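PDB 1BHE: endo-polygalacturonase from Pectobacterium carotovorum subsp. carotovorum, which hydrolyses the alpha-1,4-galacturonosyl linkages of polygalacturonic acid, an activity involved in the maceration and soft-rotting of plant tissue. Local coordinates for residues N34-G39 / S61-L66; S208-T213 / E236-S241; A230-A235 / E258-Y263. One frame throughout, in Å; residues are numbered along the deposited sequence.

Contact 1 (N34-G39 / S61-L66); sequences NNCDQG and SGVSLL
Val63 lays its two methyls against Cys36: CG1 meets the cysteine CB at 3.7 Å and comes almost as near to SG, while CG2 sits 3.5 Å from the Cys36 carbonyl O. This is the N-terminal end of the right-handed parallel beta-helix of family 28 glycosyl hydrolases. The loop that follows helix 26-33 runs past residues 61-63, ahead of strand 64-67. Cys36 holds SG anti to its backbone N (chi1 -169°), and from there the sulfur closes the disulfide to Cys15, so the loop that Val63 packs on is also tied covalently to strand 14-19. The valine is buried and the loop is mostly exposed. The apolar patch is small: CG1 alone packs on the cysteine side chain, and CG2 rests against the backbone oxygen. At the other end of the contact Gly62, with a positive phi of 80°, lies against the loop at Gln38, the CA atoms of Gly62 and Gln38 being 5.0 Å apart. Further on, Ser64 and Leu66 make backbone bonds with strand 41-45, which carries on from the loop, so contact and sheet pairing follow one another directly. One hydrogen bond joins the two backbones, from Gly39 N to Gly62 O over 2.8 Å.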
loop_
_atom_site.group_PDB
_atom_site.type_symbol
_atom_site.label_atom_id
_atom_site.label_comp_id
_atom_site.label_asym_id
_atom_site.label_seq_id
_atom_site.Cartn_x
_atom_site.Cartn_y
_atom_site.Cartn_z
ATOM N N ASN A 34 6.058 4.775 -25.002
ATOM C CA ASN A 34 5.265 5.639 -25.862
ATOM C C ASN A 34 4.973 5.094 -27.251
ATOM O O ASN A 34 4.256 5.780 -28.000
ATOM C CB ASN A 34 5.925 7.021 -26.000
ATOM C CG ASN A 34 5.942 7.794 -24.697
ATOM O OD1 ASN A 34 5.264 7.440 -23.729
ATOM N ND2 ASN A 34 6.727 8.872 -24.668
ATOM N N ASN A 35 5.496 3.949 -27.656
ATOM C CA ASN A 35 5.202 3.386 -28.968
ATOM C C ASN A 35 4.895 1.897 -28.852
ATOM O O ASN A 35 5.198 1.094 -29.731
ATOM C CB ASN A 35 6.362 3.631 -29.944
ATOM C CG ASN A 35 5.955 3.368 -31.385
ATOM O OD1 ASN A 35 4.783 3.503 -31.738
ATOM N ND2 ASN A 35 6.913 2.973 -32.218
ATOM N N CYS A 36 4.254 1.505 -27.754
ATOM C CA CYS A 36 3.916 0.114 -27.485
ATOM C C CYS A 36 2.463 -0.211 -27.785
ATOM O O CYS A 36 1.548 0.480 -27.326
ATOM C CB CYS A 36 4.233 -0.175 -26.008
ATOM S SG CYS A 36 4.178 -1.920 -25.550
ATOM N N ASP A 37 2.207 -1.235 -28.596
ATOM C CA ASP A 37 0.858 -1.624 -28.969
ATOM C C ASP A 37 -0.027 -1.904 -27.751
ATOM O O ASP A 37 0.418 -2.435 -26.736
ATOM C CB ASP A 37 0.875 -2.883 -29.843
ATOM C CG ASP A 37 1.370 -2.673 -31.257
ATOM O OD1 ASP A 37 1.526 -1.520 -31.710
ATOM O OD2 ASP A 37 1.616 -3.705 -31.938
ATOM N N GLN A 38 -1.301 -1.554 -27.872
ATOM C CA GLN A 38 -2.297 -1.820 -26.838
ATOM C C GLN A 38 -2.299 -3.299 -26.477
ATOM O O GLN A 38 -2.249 -4.174 -27.351
ATOM C CB GLN A 38 -3.680 -1.377 -27.340
ATOM C CG GLN A 38 -4.882 -1.853 -26.556
ATOM C CD GLN A 38 -6.215 -1.317 -27.030
ATOM O OE1 GLN A 38 -6.327 -0.202 -27.546
ATOM N NE2 GLN A 38 -7.284 -2.100 -26.855
ATOM N N GLY A 39 -2.296 -3.602 -25.180
ATOM C CA GLY A 39 -2.324 -4.972 -24.702
ATOM C C GLY A 39 -0.981 -5.676 -24.634
ATOM O O GLY A 39 -0.911 -6.851 -24.261
ATOM N N SER A 61 -1.999 4.329 -21.204
ATOM C CA SER A 61 -3.189 3.497 -21.096
ATOM C C SER A 61 -3.091 2.284 -22.019
ATOM O O SER A 61 -2.736 2.437 -23.189
ATOM C CB SER A 61 -4.443 4.283 -21.509
ATOM O OG SER A 61 -5.596 3.478 -21.286
ATOM N N GLY A 62 -3.413 1.106 -21.508
ATOM C CA GLY A 62 -3.379 -0.126 -22.288
ATOM C C GLY A 62 -1.996 -0.728 -22.465
ATOM O O GLY A 62 -1.836 -1.770 -23.108
ATOM N N VAL A 63 -0.966 -0.067 -21.970
ATOM C CA VAL A 63 0.425 -0.486 -22.064
ATOM C C VAL A 63 0.916 -0.983 -20.712
ATOM O O VAL A 63 0.485 -0.533 -19.648
ATOM C CB VAL A 63 1.294 0.685 -22.568
ATOM C CG1 VAL A 63 2.774 0.346 -22.607
ATOM C CG2 VAL A 63 0.818 1.147 -23.941
ATOM N N SER A 64 1.833 -1.959 -20.730
ATOM C CA SER A 64 2.346 -2.542 -19.503
ATOM C C SER A 64 3.875 -2.565 -19.477
ATOM O O SER A 64 4.547 -2.320 -20.477
ATOM C CB SER A 64 1.832 -3.983 -19.357
ATOM O OG SER A 64 0.419 -4.042 -19.230
ATOM N N LEU A 65 4.410 -2.898 -18.308
ATOM C CA LEU A 65 5.837 -3.054 -18.101
ATOM C C LEU A 65 6.067 -4.511 -17.675
ATOM O O LEU A 65 5.336 -5.020 -16.824
ATOM C CB LEU A 65 6.401 -2.165 -17.007
ATOM C CG LEU A 65 7.317 -1.001 -17.325
ATOM C CD1 LEU A 65 7.948 -0.470 -16.035
ATOM C CD2 LEU A 65 8.402 -1.331 -18.337
ATOM N N LEU A 66 7.070 -5.128 -18.256
ATOM C CA LEU A 66 7.433 -6.507 -17.950
ATOM C C LEU A 66 8.915 -6.558 -17.583
ATOM O O LEU A 66 9.744 -6.082 -18.359
ATOM C CB LEU A 66 7.158 -7.394 -19.166
ATOM C CG LEU A 66 7.749 -8.809 -19.135
ATOM C CD1 LEU A 66 7.249 -9.567 -17.915
ATOM C CD2 LEU A 66 7.400 -9.556 -20.419
#

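Contact 2 (S208-T213 / E236-S241); sequences SSKNIT and ETRNIS
Lys210 and Ile212 have the most surface buried here, with Ser241 and Asn239 following almost equal, and each meets its neighbour on the next coil of the parallel beta-helix. Strands 210-213 and 237-241 run in register, 4.7 Å apart and within 4° of parallel. Lys210 lies side by side with Arg238, its CE 4.2 Å from the arginine CD. The lysine chain then bends at its last two torsions, bringing NZ to the backbone O of Glu236 at 3.1 Å, tilted from the carbonyl plane. Arg238 stays extended instead and forms a side-on salt bridge, with NE and NH2 both on one carboxylate oxygen, Glu236 OE1, which lies in the guanidinium plane. Like charges thus run alongside each other, and the Glu236 carboxylate probably offsets part of their repulsion.

On the opposite side of the sheet from these two, Ile212 and Ile240 point the same way, CB of the first against CG1 of the second at 3.8 Å. Between the strands, Ser241 N donates to Ile212 O over 2.7 Å, and Ile212 N to Asn239 O.

Asn211 and Asn239 both have positive phi and lie side by side, pointing the same way, as rungs of an asparagine ladder, their amide planes 23° apart. Further partners hold the pair at both ends: Asp183 takes Asn211 ND2, Ser3 shares Asn211 OD1, and Asn264 reaches Asn239 OD1. The link between them is Asn239 ND2 to Asn211 OD1, 3.2 Å long, with the donor 35° out of the acceptor's carbonyl plane.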
loop_
_atom_site.group_PDB
_atom_site.type_symbol
_atom_site.label_atom_id
_atom_site.label_comp_id
_atom_site.label_asym_id
_atom_site.label_seq_id
_atom_site.Cartn_x
_atom_site.Cartn_y
_atom_site.Cartn_z
ATOM N N SER A 208 -9.991 5.983 -2.020
ATOM C CA SER A 208 -11.226 6.394 -2.689
ATOM C C SER A 208 -11.364 5.635 -4.010
ATOM O O SER A 208 -11.552 6.214 -5.084
ATOM C CB SER A 208 -11.267 7.907 -2.891
ATOM O OG SER A 208 -11.708 8.575 -1.702
ATOM N N SER A 209 -11.245 4.312 -3.934
ATOM C CA SER A 209 -11.295 3.471 -5.132
ATOM C C SER A 209 -12.203 2.275 -4.901
ATOM O O SER A 209 -12.453 1.916 -3.747
ATOM C CB SER A 209 -9.877 2.990 -5.480
ATOM O OG SER A 209 -9.081 4.067 -5.955
ATOM N N LYS A 210 -12.697 1.649 -5.970
ATOM C CA LYS A 210 -13.536 0.473 -5.800
ATOM C C LYS A 210 -12.961 -0.715 -6.576
ATOM O O LYS A 210 -12.133 -0.550 -7.461
ATOM C CB LYS A 210 -14.988 0.668 -6.209
ATOM C CG LYS A 210 -15.302 1.722 -7.240
ATOM C CD LYS A 210 -16.682 2.343 -7.085
ATOM C CE LYS A 210 -16.997 2.870 -5.705
ATOM N NZ LYS A 210 -17.103 4.349 -5.581
ATOM N N ASN A 211 -13.458 -1.885 -6.216
ATOM C CA ASN A 211 -13.142 -3.157 -6.844
ATOM C C ASN A 211 -11.658 -3.485 -6.850
ATOM O O ASN A 211 -10.948 -3.424 -7.847
ATOM C CB ASN A 211 -13.754 -3.189 -8.256
ATOM C CG ASN A 211 -15.272 -3.040 -8.176
ATOM O OD1 ASN A 211 -15.922 -3.703 -7.364
ATOM N ND2 ASN A 211 -15.838 -2.166 -8.999
ATOM N N ILE A 212 -11.182 -3.895 -5.676
ATOM C CA ILE A 212 -9.798 -4.227 -5.409
ATOM C C ILE A 212 -9.589 -5.671 -4.956
ATOM O O ILE A 212 -10.278 -6.132 -4.044
ATOM C CB ILE A 212 -9.256 -3.362 -4.241
ATOM C CG1 ILE A 212 -9.579 -1.878 -4.404
ATOM C CG2 ILE A 212 -7.759 -3.591 -4.062
ATOM C CD1 ILE A 212 -9.045 -1.222 -5.652
ATOM N N THR A 213 -8.582 -6.331 -5.518
ATOM C CA THR A 213 -8.215 -7.668 -5.072
ATOM C C THR A 213 -6.717 -7.713 -4.770
ATOM O O THR A 213 -5.910 -7.346 -5.619
ATOM C CB THR A 213 -8.527 -8.770 -6.097
ATOM O OG1 THR A 213 -9.946 -8.949 -6.173
ATOM C CG2 THR A 213 -7.906 -10.109 -5.717
ATOM N N GLU A 236 -16.341 6.918 -2.722
ATOM C CA GLU A 236 -16.334 5.940 -1.645
ATOM C C GLU A 236 -15.379 4.803 -2.024
ATOM O O GLU A 236 -15.163 4.541 -3.205
ATOM C CB GLU A 236 -17.725 5.357 -1.386
ATOM C CG GLU A 236 -18.654 6.394 -0.770
ATOM C CD GLU A 236 -20.120 6.023 -0.821
ATOM O OE1 GLU A 236 -20.466 4.952 -1.356
ATOM O OE2 GLU A 236 -20.934 6.837 -0.331
ATOM N N THR A 237 -14.807 4.173 -1.012
ATOM C CA THR A 237 -13.951 3.008 -1.233
ATOM C C THR A 237 -14.822 1.790 -0.966
ATOM O O THR A 237 -15.287 1.615 0.162
ATOM C CB THR A 237 -12.731 3.020 -0.296
ATOM O OG1 THR A 237 -11.860 4.073 -0.720
ATOM C CG2 THR A 237 -12.003 1.689 -0.322
ATOM N N ARG A 238 -15.110 0.996 -1.991
ATOM C CA ARG A 238 -15.977 -0.153 -1.862
ATOM C C ARG A 238 -15.472 -1.400 -2.577
ATOM O O ARG A 238 -14.819 -1.336 -3.616
ATOM C CB ARG A 238 -17.350 0.116 -2.523
ATOM C CG ARG A 238 -18.134 1.287 -1.983
ATOM C CD ARG A 238 -19.493 1.405 -2.678
ATOM N NE ARG A 238 -20.357 2.207 -1.830
ATOM C CZ ARG A 238 -21.285 1.776 -0.990
ATOM N NH1 ARG A 238 -21.562 0.496 -0.823
ATOM N NH2 ARG A 238 -21.933 2.714 -0.310
ATOM N N ASN A 239 -15.942 -2.553 -2.106
ATOM C CA ASN A 239 -15.701 -3.842 -2.725
ATOM C C ASN A 239 -14.230 -4.219 -2.800
ATOM O O ASN A 239 -13.575 -4.053 -3.831
ATOM C CB ASN A 239 -16.325 -3.840 -4.140
ATOM C CG ASN A 239 -17.772 -3.382 -4.171
ATOM O OD1 ASN A 239 -18.496 -3.537 -3.185
ATOM N ND2 ASN A 239 -18.205 -2.790 -5.281
ATOM N N ILE A 240 -13.714 -4.807 -1.716
ATOM C CA ILE A 240 -12.304 -5.185 -1.630
ATOM C C ILE A 240 -12.138 -6.618 -1.143
ATOM O O ILE A 240 -12.829 -7.055 -0.221
ATOM C CB ILE A 240 -11.518 -4.250 -0.682
ATOM C CG1 ILE A 240 -11.528 -2.807 -1.190
ATOM C CG2 ILE A 240 -10.075 -4.713 -0.491
ATOM C CD1 ILE A 240 -10.919 -1.785 -0.264
ATOM N N SER A 241 -11.268 -7.369 -1.800
ATOM C CA SER A 241 -10.965 -8.740 -1.432
ATOM C C SER A 241 -9.476 -8.870 -1.096
ATOM O O SER A 241 -8.636 -8.561 -1.937
ATOM C CB SER A 241 -11.290 -9.733 -2.541
ATOM O OG SER A 241 -12.677 -9.824 -2.779
#

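Contact 3 (A230-A235 / E258-Y263); sequences AYKGRA and ETMGVY
Met260 N donates to Ala230 O over 2.9 Å, and Ala230 N in turn donates to Glu258 O. Beside this direct pairing, one water gives hydrogens to both Arg234 O and Met260 O, 2.8 Å from the methionine oxygen, so the type II beta turn from Tyr231 to Arg234 is tied through solvent to the inverse gamma turn centred on Met260. Ala230, the residue with the most surface buried here, sets CB against Gly261 O and reaches Val262 CG2 at 3.8 Å.

The Tyr231 ring is packed on both faces. Glu258 CB sits over one, 4.1 Å from the centroid, in a CH-pi contact, and the bend at chi2 (88°) carries CD toward the phenol end, with CG 3.5 Å from CE2. Arg234 NH1 lies above the opposite face, toward the rim. Met260 CB and CG lean on the Tyr231-Lys232 backbone.

Beyond the pair, Glu258 OE1 forms a salt bridge with Lys229, and Arg234 NE one with Asp181. The ring is thus held between Glu258 CB and Arg234 NH1, and these two salt bridges would help keep the flanking side chains in place.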
loop_
_atom_site.group_PDB
_atom_site.type_symbol
_atom_site.label_atom_id
_atom_site.label_comp_id
_atom_site.label_asym_id
_atom_site.label_seq_id
_atom_site.Cartn_x
_atom_site.Cartn_y
_atom_site.Cartn_z
ATOM N N ALA A 230 -10.543 6.295 2.448
ATOM C CA ALA A 230 -11.597 6.991 1.709
ATOM C C ALA A 230 -11.619 8.450 2.171
ATOM O O ALA A 230 -11.604 8.723 3.373
ATOM C CB ALA A 230 -12.941 6.320 1.877
ATOM N N TYR A 231 -11.589 9.385 1.233
ATOM C CA TYR A 231 -11.465 10.801 1.502
ATOM C C TYR A 231 -12.705 11.650 1.275
ATOM O O TYR A 231 -13.489 11.418 0.361
ATOM C CB TYR A 231 -10.349 11.375 0.599
ATOM C CG TYR A 231 -8.979 10.839 0.942
ATOM C CD1 TYR A 231 -8.549 9.602 0.477
ATOM C CD2 TYR A 231 -8.119 11.576 1.747
ATOM C CE1 TYR A 231 -7.297 9.113 0.806
ATOM C CE2 TYR A 231 -6.868 11.097 2.079
ATOM C CZ TYR A 231 -6.465 9.865 1.604
ATOM O OH TYR A 231 -5.216 9.394 1.938
ATOM N N LYS A 232 -12.851 12.691 2.107
ATOM C CA LYS A 232 -13.984 13.601 1.972
ATOM C C LYS A 232 -13.948 14.304 0.624
ATOM O O LYS A 232 -12.892 14.763 0.192
ATOM C CB LYS A 232 -13.977 14.647 3.096
ATOM C CG LYS A 232 -15.347 15.277 3.326
ATOM C CD LYS A 232 -15.312 16.284 4.473
ATOM C CE LYS A 232 -14.978 17.682 3.969
ATOM N NZ LYS A 232 -15.687 18.738 4.756
ATOM N N GLY A 233 -15.073 14.351 -0.086
ATOM C CA GLY A 233 -15.154 15.028 -1.368
ATOM C C GLY A 233 -14.686 14.167 -2.536
ATOM O O GLY A 233 -14.572 14.658 -3.656
ATOM N N ARG A 234 -14.367 12.906 -2.278
ATOM C CA ARG A 234 -13.912 11.973 -3.302
ATOM C C ARG A 234 -14.772 10.715 -3.215
ATOM O O ARG A 234 -15.627 10.611 -2.329
ATOM C CB ARG A 234 -12.429 11.648 -3.171
ATOM C CG ARG A 234 -11.503 12.739 -3.699
ATOM C CD ARG A 234 -10.132 12.670 -3.045
ATOM N NE ARG A 234 -9.391 11.476 -3.452
ATOM C CZ ARG A 234 -8.182 11.162 -2.997
ATOM N NH1 ARG A 234 -7.556 11.939 -2.119
ATOM N NH2 ARG A 234 -7.570 10.054 -3.400
ATOM N N ALA A 235 -14.557 9.779 -4.134
ATOM C CA ALA A 235 -15.351 8.564 -4.170
ATOM C C ALA A 235 -15.282 7.721 -2.910
ATOM O O ALA A 235 -14.298 7.698 -2.169
ATOM C CB ALA A 235 -14.942 7.702 -5.364
ATOM N N GLU A 258 -8.100 7.809 7.150
ATOM C CA GLU A 258 -9.170 8.470 6.392
ATOM C C GLU A 258 -10.256 7.424 6.191
ATOM O O GLU A 258 -10.059 6.446 5.469
ATOM C CB GLU A 258 -8.610 9.070 5.108
ATOM C CG GLU A 258 -7.512 10.094 5.384
ATOM C CD GLU A 258 -6.129 9.485 5.488
ATOM O OE1 GLU A 258 -5.960 8.252 5.483
ATOM O OE2 GLU A 258 -5.145 10.245 5.571
ATOM N N THR A 259 -11.385 7.589 6.895
ATOM C CA THR A 259 -12.463 6.615 6.805
ATOM C C THR A 259 -13.758 7.245 6.319
ATOM O O THR A 259 -14.832 6.899 6.817
ATOM C CB THR A 259 -12.722 5.898 8.149
ATOM O OG1 THR A 259 -12.998 6.852 9.184
ATOM C CG2 THR A 259 -11.538 5.030 8.557
ATOM N N MET A 260 -13.704 8.090 5.297
ATOM C CA MET A 260 -14.906 8.734 4.772
ATOM C C MET A 260 -15.662 7.866 3.776
ATOM O O MET A 260 -15.804 8.230 2.611
ATOM C CB MET A 260 -14.528 10.076 4.132
ATOM C CG MET A 260 -13.872 11.040 5.115
ATOM S SD MET A 260 -14.930 11.310 6.556
ATOM C CE MET A 260 -16.366 12.048 5.784
ATOM N N GLY A 261 -16.171 6.721 4.210
ATOM C CA GLY A 261 -16.940 5.830 3.359
ATOM C C GLY A 261 -16.152 4.638 2.842
ATOM O O GLY A 261 -15.764 4.608 1.673
ATOM N N VAL A 262 -15.962 3.638 3.686
ATOM C CA VAL A 262 -15.290 2.389 3.351
ATOM C C VAL A 262 -16.323 1.273 3.493
ATOM O O VAL A 262 -16.899 1.113 4.574
ATOM C CB VAL A 262 -14.096 2.102 4.272
ATOM C CG1 VAL A 262 -13.537 0.705 4.052
ATOM C CG2 VAL A 262 -13.021 3.162 4.071
ATOM N N TYR A 263 -16.635 0.576 2.403
ATOM C CA TYR A 263 -17.664 -0.447 2.400
ATOM C C TYR A 263 -17.279 -1.782 1.778
ATOM O O TYR A 263 -16.555 -1.835 0.784
ATOM C CB TYR A 263 -18.872 0.036 1.546
ATOM C CG TYR A 263 -19.464 1.365 1.962
ATOM C CD1 TYR A 263 -18.946 2.560 1.470
ATOM C CD2 TYR A 263 -20.528 1.426 2.851
ATOM C CE1 TYR A 263 -19.470 3.779 1.859
ATOM C CE2 TYR A 263 -21.062 2.641 3.242
ATOM C CZ TYR A 263 -20.526 3.808 2.747
ATOM O OH TYR A 263 -21.034 5.028 3.125
HETATM O O HOH W 1 -16.823 9.403 0.242
#

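Overall arrangement
Contacts 2 and 3 join successive coils of the beta-helix, while contact 1 packs the loop 34-39 at the N-terminal end on the residues before strand 64-67. Contact 1 closes first along the chain and stands apart, its centre about 25 Å from that of contact 2 and about 31 Å from that of contact 3. Contacts 2 and 3 alternate in sequence and touch, with centres about 11 Å apart: Thr237 N lies 2.9 Å from Gly261 O and Thr237 O 2.8 Å from Tyr263 N, probable hydrogen bonds, and the Tyr263 ring meets Arg238 in a cation-pi contact. In contact 3 the Glu258 side chain is about 12 Å from that of Asp223, the predicted proton donor.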